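Local coordinates for protein Eps1p (Saccharomyces cerevisiae, PDB 4TW5) that belongs to the thioredoxin superfamily, with two thioredoxin-like domains in series along one chain and paired cysteines in disulfides in both, at residues A[12-17]-A[28-33]; A[166-171]-A[185-190]; A[197-202]-A[263-268]. All blocks are in the same frame, centred on the assembly; numbering follows the deposited sequence.

Contact 1: A[12-17]-A[28-33]; sequences EPLNPT and HIIDFY
Pro13 and Leu14, in the N-terminal stretch at the flank of the first thioredoxin-like sheet, meet Tyr33 and Ile30 on the inner strand 27-33. The contact is mostly apolar and slight, burying 133 Å² in all, and no hydrogen bond passes between the two segments. Pro13 brings CG to the rim of the Tyr33 ring, near its plane, and touches the phenol end: Pro13 CG lies 3.6 Å from Tyr33 OH. The same methylene is 4.3 Å from Tyr33 CE2, so the proline ring borders the phenol instead of stacking over it. Tyr33 gets there by placing CG between its backbone N and carbonyl carbon (chi1 76°), which brings the ring back beside the strand, with Asp31 O in plane at its edge. Its OH also has a weak hydrogen bond with Asn69, at the end of strand 63-69.

Leu14 and Ile30 meet more loosely through their terminal methyls, with 4.5 Å from Leu14 CD1 to Ile30 CD1. Both are buried, and Phe19 and Leu23 of helix 19-23 pack on the same isoleucine. A backbone hydrogen bond between Leu14 and Gln67 sets segment 12-17 beside strand 63-69, the place usually taken by the first strand of the thioredoxin fold. Strand 27-33 lies one strand further in, and the separation of 8.9 Å between Leu14 CA and Ile30 CA fits a strand lying between them. The two pairs reach past the intervening strand on opposite faces of the sheet, Leu14 with Ile30 on the side of helix 19-23, Pro13 with Tyr33 on the other.

Beyond Leu14 the chain turns toward helix 19-23 through an Asx turn, in which Asn15 OD1 accepts Thr17 N at 2.9 Å on an in-plane lone pair.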
loop_
_atom_site.group_PDB
_atom_site.type_symbol
_atom_site.label_atom_id
_atom_site.label_comp_id
_atom_site.label_asym_id
_atom_site.label_seq_id
_atom_site.Cartn_x
_atom_site.Cartn_y
_atom_site.Cartn_z
ATOM N N GLU A 12 -59.827 -19.656 8.394
ATOM C CA GLU A 12 -60.590 -18.751 7.563
ATOM C C GLU A 12 -59.877 -17.421 7.476
ATOM O O GLU A 12 -59.016 -17.128 8.297
ATOM C CB GLU A 12 -62.001 -18.542 8.116
ATOM C CG GLU A 12 -63.027 -19.475 7.546
ATOM C CD GLU A 12 -64.281 -18.720 7.140
ATOM O OE1 GLU A 12 -64.805 -17.938 7.971
ATOM O OE2 GLU A 12 -64.710 -18.875 5.976
ATOM N N PRO A 13 -60.228 -16.612 6.469
ATOM C CA PRO A 13 -59.623 -15.286 6.370
ATOM C C PRO A 13 -59.852 -14.489 7.647
ATOM O O PRO A 13 -60.852 -14.709 8.329
ATOM C CB PRO A 13 -60.363 -14.651 5.190
ATOM C CG PRO A 13 -60.758 -15.799 4.346
ATOM C CD PRO A 13 -61.045 -16.934 5.285
ATOM N N LEU A 14 -58.941 -13.585 7.972
ATOM C CA LEU A 14 -59.192 -12.675 9.072
ATOM C C LEU A 14 -60.265 -11.686 8.629
ATOM O O LEU A 14 -60.290 -11.282 7.469
ATOM C CB LEU A 14 -57.911 -11.947 9.458
ATOM C CG LEU A 14 -56.809 -12.895 9.923
ATOM C CD1 LEU A 14 -55.611 -12.125 10.386
ATOM C CD2 LEU A 14 -57.339 -13.792 11.032
ATOM N N ASN A 15 -61.113 -11.261 9.557
ATOM C CA ASN A 15 -62.185 -10.319 9.245
ATOM C C ASN A 15 -62.167 -9.243 10.330
ATOM O O ASN A 15 -61.389 -9.369 11.274
ATOM C CB ASN A 15 -63.543 -11.045 9.145
ATOM C CG ASN A 15 -63.895 -11.845 10.401
ATOM O OD1 ASN A 15 -63.794 -11.351 11.517
ATOM N ND2 ASN A 15 -64.323 -13.086 10.208
ATOM N N PRO A 16 -63.004 -8.186 10.209
ATOM C CA PRO A 16 -62.938 -7.107 11.209
ATOM C C PRO A 16 -63.141 -7.547 12.669
ATOM O O PRO A 16 -62.847 -6.782 13.590
ATOM C CB PRO A 16 -64.057 -6.162 10.759
ATOM C CG PRO A 16 -64.124 -6.359 9.298
ATOM C CD PRO A 16 -63.828 -7.789 9.048
ATOM N N THR A 17 -63.630 -8.760 12.888
ATOM C CA THR A 17 -63.809 -9.240 14.255
ATOM C C THR A 17 -62.522 -9.860 14.794
ATOM O O THR A 17 -62.341 -9.959 16.005
ATOM C CB THR A 17 -64.918 -10.307 14.355
ATOM O OG1 THR A 17 -64.418 -11.561 13.868
ATOM C CG2 THR A 17 -66.152 -9.890 13.570
ATOM N N HIS A 28 -47.258 -11.923 11.512
ATOM C CA HIS A 28 -48.250 -12.427 10.581
ATOM C C HIS A 28 -47.896 -12.071 9.160
ATOM O O HIS A 28 -47.508 -10.940 8.873
ATOM C CB HIS A 28 -49.628 -11.901 10.943
ATOM C CG HIS A 28 -50.205 -12.574 12.141
ATOM N ND1 HIS A 28 -49.806 -12.264 13.423
ATOM C CD2 HIS A 28 -51.119 -13.565 12.257
ATOM C CE1 HIS A 28 -50.458 -13.032 14.281
ATOM N NE2 HIS A 28 -51.270 -13.822 13.598
ATOM N N ILE A 29 -47.961 -13.061 8.280
ATOM C CA ILE A 29 -47.801 -12.832 6.862
ATOM C C ILE A 29 -49.164 -12.972 6.201
ATOM O O ILE A 29 -49.697 -14.069 6.108
ATOM C CB ILE A 29 -46.807 -13.806 6.239
ATOM C CG1 ILE A 29 -45.424 -13.663 6.889
ATOM C CG2 ILE A 29 -46.707 -13.560 4.768
ATOM C CD1 ILE A 29 -44.435 -14.674 6.375
ATOM N N ILE A 30 -49.741 -11.860 5.776
ATOM C CA ILE A 30 -51.126 -11.873 5.348
ATOM C C ILE A 30 -51.316 -11.679 3.851
ATOM O O ILE A 30 -50.720 -10.791 3.233
ATOM C CB ILE A 30 -51.935 -10.795 6.074
ATOM C CG1 ILE A 30 -51.704 -10.893 7.581
ATOM C CG2 ILE A 30 -53.429 -10.945 5.765
ATOM C CD1 ILE A 30 -52.365 -9.772 8.382
ATOM N N ASP A 31 -52.158 -12.532 3.274
ATOM C CA ASP A 31 -52.525 -12.414 1.874
ATOM C C ASP A 31 -53.860 -11.679 1.725
ATOM O O ASP A 31 -54.926 -12.267 1.906
ATOM C CB ASP A 31 -52.604 -13.793 1.205
ATOM C CG ASP A 31 -53.229 -13.730 -0.184
ATOM O OD1 ASP A 31 -53.155 -12.663 -0.829
ATOM O OD2 ASP A 31 -53.804 -14.743 -0.635
ATOM N N PHE A 32 -53.795 -10.390 1.419
ATOM C CA PHE A 32 -54.992 -9.639 1.064
ATOM C C PHE A 32 -55.334 -9.986 -0.375
ATOM O O PHE A 32 -54.687 -9.520 -1.312
ATOM C CB PHE A 32 -54.779 -8.132 1.261
ATOM C CG PHE A 32 -54.598 -7.751 2.702
ATOM C CD1 PHE A 32 -53.358 -7.835 3.309
ATOM C CD2 PHE A 32 -55.685 -7.360 3.465
ATOM C CE1 PHE A 32 -53.212 -7.514 4.646
ATOM C CE2 PHE A 32 -55.543 -7.036 4.797
ATOM C CZ PHE A 32 -54.307 -7.110 5.388
ATOM N N TYR A 33 -56.361 -10.813 -0.538
ATOM C CA TYR A 33 -56.674 -11.382 -1.839
ATOM C C TYR A 33 -58.103 -11.067 -2.209
ATOM O O TYR A 33 -58.888 -10.604 -1.376
ATOM C CB TYR A 33 -56.480 -12.892 -1.835
ATOM C CG TYR A 33 -57.607 -13.625 -1.137
ATOM C CD1 TYR A 33 -58.599 -14.273 -1.871
ATOM C CD2 TYR A 33 -57.694 -13.656 0.247
ATOM C CE1 TYR A 33 -59.633 -14.932 -1.249
ATOM C CE2 TYR A 33 -58.724 -14.319 0.878
ATOM C CZ TYR A 33 -59.693 -14.951 0.121
ATOM O OH TYR A 33 -60.719 -15.612 0.740
#

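Contact 2: A[166-171]-A[185-190]; sequences KNSDDS and RTWKII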
loop_
_atom_site.group_PDB
_atom_site.type_symbol
_atom_site.label_atom_id
_atom_site.label_comp_id
_atom_site.label_asym_id
_atom_site.label_seq_id
_atom_site.Cartn_x
_atom_site.Cartn_y
_atom_site.Cartn_z
ATOM N N LYS A 166 -12.289 -9.862 14.316
ATOM C CA LYS A 166 -12.245 -11.310 14.170
ATOM C C LYS A 166 -13.649 -11.834 13.922
ATOM O O LYS A 166 -13.884 -12.540 12.943
ATOM C CB LYS A 166 -11.664 -11.960 15.425
ATOM C CG LYS A 166 -10.162 -11.825 15.584
ATOM C CD LYS A 166 -9.457 -13.130 15.273
ATOM C CE LYS A 166 -7.953 -13.031 15.508
ATOM N NZ LYS A 166 -7.286 -14.366 15.393
ATOM N N ASN A 167 -14.582 -11.482 14.804
ATOM C CA ASN A 167 -16.006 -11.676 14.522
ATOM C C ASN A 167 -16.628 -10.366 14.175
ATOM O O ASN A 167 -16.262 -9.341 14.739
ATOM C CB ASN A 167 -16.756 -12.325 15.690
ATOM C CG ASN A 167 -16.151 -13.647 16.091
ATOM O OD1 ASN A 167 -16.298 -14.641 15.384
ATOM N ND2 ASN A 167 -15.457 -13.664 17.223
ATOM N N SER A 168 -17.584 -10.376 13.257
ATOM C CA SER A 168 -18.073 -9.102 12.742
ATOM C C SER A 168 -18.728 -8.252 13.856
ATOM O O SER A 168 -18.932 -7.059 13.683
ATOM C CB SER A 168 -19.030 -9.321 11.572
ATOM O OG SER A 168 -20.276 -9.850 12.000
ATOM N N ASP A 169 -19.038 -8.869 14.996
ATOM C CA ASP A 169 -19.664 -8.138 16.085
ATOM C C ASP A 169 -18.748 -7.923 17.300
ATOM O O ASP A 169 -19.228 -7.564 18.375
ATOM C CB ASP A 169 -20.935 -8.862 16.549
ATOM C CG ASP A 169 -20.673 -10.301 16.978
ATOM O OD1 ASP A 169 -19.531 -10.790 16.834
ATOM O OD2 ASP A 169 -21.623 -10.949 17.460
ATOM N N ASP A 170 -17.440 -8.082 17.123
ATOM C CA ASP A 170 -16.513 -7.758 18.192
ATOM C C ASP A 170 -16.677 -6.295 18.582
ATOM O O ASP A 170 -17.038 -5.470 17.739
ATOM C CB ASP A 170 -15.073 -7.992 17.748
ATOM C CG ASP A 170 -14.692 -9.428 17.763
ATOM O OD1 ASP A 170 -15.421 -10.218 18.398
ATOM O OD2 ASP A 170 -13.657 -9.772 17.154
ATOM N N SER A 171 -16.365 -5.963 19.837
ATOM C CA SER A 171 -16.388 -4.571 20.281
ATOM C C SER A 171 -15.184 -3.867 19.687
ATOM O O SER A 171 -14.052 -4.274 19.907
ATOM C CB SER A 171 -16.363 -4.471 21.809
ATOM O OG SER A 171 -17.620 -4.824 22.371
ATOM N N ARG A 185 -24.422 -3.939 13.590
ATOM C CA ARG A 185 -25.709 -4.523 13.891
ATOM C C ARG A 185 -26.341 -4.986 12.591
ATOM O O ARG A 185 -26.834 -6.111 12.485
ATOM C CB ARG A 185 -26.621 -3.509 14.587
ATOM C CG ARG A 185 -27.961 -4.092 14.942
ATOM C CD ARG A 185 -28.730 -3.200 15.841
ATOM N NE ARG A 185 -29.347 -4.012 16.883
ATOM C CZ ARG A 185 -30.630 -4.332 16.941
ATOM N NH1 ARG A 185 -31.482 -3.876 16.035
ATOM N NH2 ARG A 185 -31.058 -5.072 17.937
ATOM N N THR A 186 -26.333 -4.084 11.614
ATOM C CA THR A 186 -26.872 -4.343 10.300
ATOM C C THR A 186 -26.187 -5.538 9.646
ATOM O O THR A 186 -26.864 -6.406 9.094
ATOM C CB THR A 186 -26.758 -3.109 9.423
ATOM O OG1 THR A 186 -27.449 -2.040 10.066
ATOM C CG2 THR A 186 -27.402 -3.332 8.097
ATOM N N TRP A 187 -24.859 -5.608 9.733
ATOM C CA TRP A 187 -24.135 -6.698 9.098
ATOM C C TRP A 187 -24.435 -8.066 9.717
ATOM O O TRP A 187 -24.556 -9.073 9.008
ATOM C CB TRP A 187 -22.644 -6.432 9.118
ATOM C CG TRP A 187 -21.923 -7.430 8.316
ATOM C CD1 TRP A 187 -21.071 -8.386 8.776
ATOM C CD2 TRP A 187 -22.032 -7.628 6.896
ATOM N NE1 TRP A 187 -20.618 -9.148 7.735
ATOM C CE2 TRP A 187 -21.214 -8.733 6.571
ATOM C CE3 TRP A 187 -22.762 -6.994 5.877
ATOM C CZ2 TRP A 187 -21.073 -9.219 5.255
ATOM C CZ3 TRP A 187 -22.624 -7.482 4.537
ATOM C CH2 TRP A 187 -21.768 -8.575 4.253
ATOM N N LYS A 188 -24.569 -8.096 11.034
ATOM C CA LYS A 188 -24.924 -9.307 11.737
ATOM C C LYS A 188 -26.319 -9.795 11.327
ATOM O O LYS A 188 -26.515 -10.967 11.071
ATOM C CB LYS A 188 -24.879 -9.060 13.247
ATOM C CG LYS A 188 -25.177 -10.275 14.105
ATOM C CD LYS A 188 -24.826 -9.946 15.531
ATOM C CE LYS A 188 -25.047 -11.109 16.458
ATOM N NZ LYS A 188 -24.598 -10.757 17.827
ATOM N N ILE A 189 -27.275 -8.880 11.231
ATOM C CA ILE A 189 -28.632 -9.249 10.858
ATOM C C ILE A 189 -28.634 -9.801 9.405
ATOM O O ILE A 189 -29.155 -10.889 9.147
ATOM C CB ILE A 189 -29.591 -8.028 11.009
ATOM C CG1 ILE A 189 -29.651 -7.575 12.465
ATOM C CG2 ILE A 189 -30.988 -8.349 10.544
ATOM C CD1 ILE A 189 -30.326 -6.220 12.674
ATOM N N ILE A 190 -27.966 -9.090 8.502
ATOM C CA ILE A 190 -27.752 -9.535 7.132
ATOM C C ILE A 190 -27.129 -10.907 7.058
ATOM O O ILE A 190 -27.512 -11.707 6.185
ATOM C CB ILE A 190 -26.876 -8.550 6.371
ATOM C CG1 ILE A 190 -27.618 -7.230 6.221
ATOM C CG2 ILE A 190 -26.445 -9.098 5.032
ATOM C CD1 ILE A 190 -26.736 -6.086 5.821
#
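The Trp187 indole is met at its edge, in the ring plane, by Ser168, with 3.6 Å from Ser168 CB to Trp187 CD1. Leu156, Ser158 and Trp160 of strand 155-160 also pack against this ring; its NE1 is hydrogen-bonded to Ser135, and Ser168 OG to Ser133. The Asp169 carboxylate offers the anti lone pair of OD2 to Lys188 NZ, a salt bridge of 3.0 Å. Lys188, its CG anti to the backbone N (chi1 -178°) and its chain extended beyond, carries the ammonium from the helix to the loop, where Leu128 O also takes a hydrogen bond from it. The third flat group, the Asp170 carboxylate, stays within the loop: Lys166 N and Asn167 N come to OD2 from one face of its plane, Asn167 N at 3.0 Å and steeply from above. This pairing braces a type I turn closed by Asp170 N and Asn167 O, 2.9 Å apart, which puts Ser168 and Asp169 at the corner facing the helix. The loop belongs to the connection from strand 155-160 to helix 180-196, part of the beta-alpha-beta crossover to parallel strand 200-205 that is characteristic of the thioredoxin fold.

Contact 3: A[197-202]-A[263-268]; sequences DDINTG and DFARRT
Asp197 and Arg266 supply the charged part of this contact, their side chains crossing at about a right angle. The pairing is loose: Asp197 OD2 to Arg266 NH1 is a long salt bridge of 3.6 Å. The carboxylate and guanidinium planes are only 19° apart, yet OD2 approaches the guanidinium obliquely and lies closer to the aliphatic chain, 3.0 Å from Arg266 CD. A bend at chi3 (29°) turns the guanidinium back toward Asp263, whose OD1 stands at its edge, in plane, in another long salt bridge: 3.9 Å from Asp263 OD1 to Arg266 NE. Stronger partners come from the N-terminal half of the chain: Arg116 of helix 107-118 for Asp197 and Glu102 for Arg266. This network therefore spans the junction of the two halves.

In the fold, the meeting point lies where helix 180-196 gives way to strand 200-205 and the chain comes to the last part of helix 259-265. Asp198, with positive phi, is the C-prime residue of a Schellman motif that ends the first of these helices and sends the chain into the strand.

The apolar part rests on buried Ile199, whose CG1 stands anti to the carbonyl carbon (chi1 -66°), which sends CD1 to the arginine stem while CG2 faces Ala265. Ile199 CD1 lies 3.4 Å from Ala265 O and 3.6 Å from Arg266 CG, touching the carbonyl oxygen of Ala265 and the aliphatic stem of Arg266. The other branch, Ile199 CG2, is 4.3 Å from Ala265 CB. Leu194 of helix 180-196 packs on both Ile199 and Ala265.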
loop_
_atom_site.group_PDB
_atom_site.type_symbol
_atom_site.label_atom_id
_atom_site.label_comp_id
_atom_site.label_asym_id
_atom_site.label_seq_id
_atom_site.Cartn_x
_atom_site.Cartn_y
_atom_site.Cartn_z
ATOM N N ASP A 197 -30.899 -18.563 3.087
ATOM C CA ASP A 197 -30.827 -18.801 1.654
ATOM C C ASP A 197 -29.521 -19.430 1.264
ATOM O O ASP A 197 -29.202 -19.526 0.085
ATOM C CB ASP A 197 -31.026 -17.506 0.899
ATOM C CG ASP A 197 -32.445 -17.017 0.994
ATOM O OD1 ASP A 197 -33.363 -17.834 0.723
ATOM O OD2 ASP A 197 -32.637 -15.840 1.373
ATOM N N ASP A 198 -28.774 -19.871 2.267
ATOM C CA ASP A 198 -27.512 -20.553 2.025
ATOM C C ASP A 198 -26.578 -19.658 1.187
ATOM O O ASP A 198 -25.853 -20.131 0.319
ATOM C CB ASP A 198 -27.756 -21.895 1.336
ATOM C CG ASP A 198 -26.589 -22.850 1.480
ATOM O OD1 ASP A 198 -25.836 -22.721 2.462
ATOM O OD2 ASP A 198 -26.410 -23.727 0.602
ATOM N N ILE A 199 -26.655 -18.354 1.432
ATOM C CA ILE A 199 -25.690 -17.374 0.919
ATOM C C ILE A 199 -24.707 -17.047 2.050
ATOM O O ILE A 199 -25.102 -16.725 3.182
ATOM C CB ILE A 199 -26.414 -16.128 0.384
ATOM C CG1 ILE A 199 -27.233 -16.526 -0.857
ATOM C CG2 ILE A 199 -25.422 -14.994 0.040
ATOM C CD1 ILE A 199 -28.102 -15.445 -1.389
ATOM N N ASN A 200 -23.422 -17.178 1.765
ATOM C CA ASN A 200 -22.421 -16.919 2.782
ATOM C C ASN A 200 -22.168 -15.410 2.949
ATOM O O ASN A 200 -22.490 -14.607 2.058
ATOM C CB ASN A 200 -21.135 -17.661 2.447
ATOM C CG ASN A 200 -21.306 -19.164 2.563
ATOM O OD1 ASN A 200 -22.395 -19.635 2.829
ATOM N ND2 ASN A 200 -20.246 -19.909 2.368
ATOM N N THR A 201 -21.666 -15.045 4.131
ATOM C CA THR A 201 -21.175 -13.691 4.401
ATOM C C THR A 201 -19.763 -13.718 4.940
ATOM O O THR A 201 -19.390 -14.668 5.635
ATOM C CB THR A 201 -22.036 -12.965 5.409
ATOM O OG1 THR A 201 -22.293 -13.849 6.498
ATOM C CG2 THR A 201 -23.361 -12.546 4.781
ATOM N N GLY A 202 -18.999 -12.663 4.633
ATOM C CA GLY A 202 -17.612 -12.530 5.069
ATOM C C GLY A 202 -17.248 -11.072 5.399
ATOM O O GLY A 202 -17.879 -10.133 4.910
ATOM N N ASP A 263 -31.582 -8.496 -0.417
ATOM C CA ASP A 263 -32.170 -8.623 -1.746
ATOM C C ASP A 263 -31.137 -8.450 -2.857
ATOM O O ASP A 263 -31.276 -9.042 -3.912
ATOM C CB ASP A 263 -33.341 -7.655 -1.899
ATOM C CG ASP A 263 -34.475 -7.984 -0.923
ATOM O OD1 ASP A 263 -34.581 -9.179 -0.524
ATOM O OD2 ASP A 263 -35.252 -7.065 -0.558
ATOM N N PHE A 264 -30.112 -7.636 -2.631
ATOM C CA PHE A 264 -29.029 -7.542 -3.599
ATOM C C PHE A 264 -28.305 -8.874 -3.689
ATOM O O PHE A 264 -28.070 -9.396 -4.778
ATOM C CB PHE A 264 -28.043 -6.437 -3.223
ATOM C CG PHE A 264 -26.766 -6.460 -4.019
ATOM C CD1 PHE A 264 -26.735 -6.011 -5.345
ATOM C CD2 PHE A 264 -25.603 -6.915 -3.447
ATOM C CE1 PHE A 264 -25.561 -5.999 -6.078
ATOM C CE2 PHE A 264 -24.415 -6.922 -4.159
ATOM C CZ PHE A 264 -24.387 -6.461 -5.486
ATOM N N ALA A 265 -27.998 -9.447 -2.535
ATOM C CA ALA A 265 -27.267 -10.711 -2.478
ATOM C C ALA A 265 -28.044 -11.850 -3.122
ATOM O O ALA A 265 -27.471 -12.868 -3.459
ATOM C CB ALA A 265 -26.932 -11.071 -1.027
ATOM N N ARG A 266 -29.346 -11.662 -3.283
ATOM C CA ARG A 266 -30.223 -12.707 -3.768
ATOM C C ARG A 266 -30.618 -12.542 -5.230
ATOM O O ARG A 266 -31.275 -13.401 -5.781
ATOM C CB ARG A 266 -31.453 -12.790 -2.860
ATOM C CG ARG A 266 -31.273 -13.806 -1.744
ATOM C CD ARG A 266 -32.192 -13.577 -0.584
ATOM N NE ARG A 266 -33.456 -12.941 -0.935
ATOM C CZ ARG A 266 -34.556 -13.561 -1.341
ATOM N NH1 ARG A 266 -34.586 -14.882 -1.505
ATOM N NH2 ARG A 266 -35.630 -12.839 -1.597
ATOM N N ARG A 267 -30.182 -11.458 -5.860
ATOM C CA ARG A 267 -30.471 -11.218 -7.268
ATOM C C ARG A 267 -29.837 -12.268 -8.174
ATOM O O ARG A 267 -28.710 -12.712 -7.923
ATOM C CB ARG A 267 -29.926 -9.855 -7.710
ATOM C CG ARG A 267 -30.860 -8.651 -7.806
ATOM C CD ARG A 267 -29.989 -7.372 -7.868
ATOM N NE ARG A 267 -30.724 -6.102 -7.784
ATOM C CZ ARG A 267 -30.419 -5.091 -6.961
ATOM N NH1 ARG A 267 -29.424 -5.206 -6.094
ATOM N NH2 ARG A 267 -31.127 -3.963 -6.979
ATOM N N THR A 268 -30.584 -12.682 -9.200
ATOM C CA THR A 268 -30.062 -13.518 -10.284
ATOM C C THR A 268 -29.257 -12.620 -11.232
ATOM O O THR A 268 -29.787 -11.629 -11.747
ATOM C CB THR A 268 -31.188 -14.238 -11.080
ATOM O OG1 THR A 268 -31.791 -15.258 -10.271
ATOM C CG2 THR A 268 -30.652 -14.835 -12.389
#

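Overall arrangement
Contact 1 belongs to the first thioredoxin-like half, and contacts 2 and 3 to the second; the centre of contact 1 lies about 36 Å from that of contact 2 and about 31 Å from that of contact 3. Contacts 2 and 3 are neighbours, sharing the run from helix 180-196 into strand 200-205, and touch where Trp187 CZ2 comes 3.3 Å from Gly202 O. Contact 2 is the most buried and pairs a direct salt bridge with an indole edge. Contacts 1 and 3 are partly buried: contact 1, at the flank of its sheet, is van der Waals packing without hydrogen bond or salt bridge, whereas contact 3, nearer the chain's centre, adds long ionic pairs at the junction between halves.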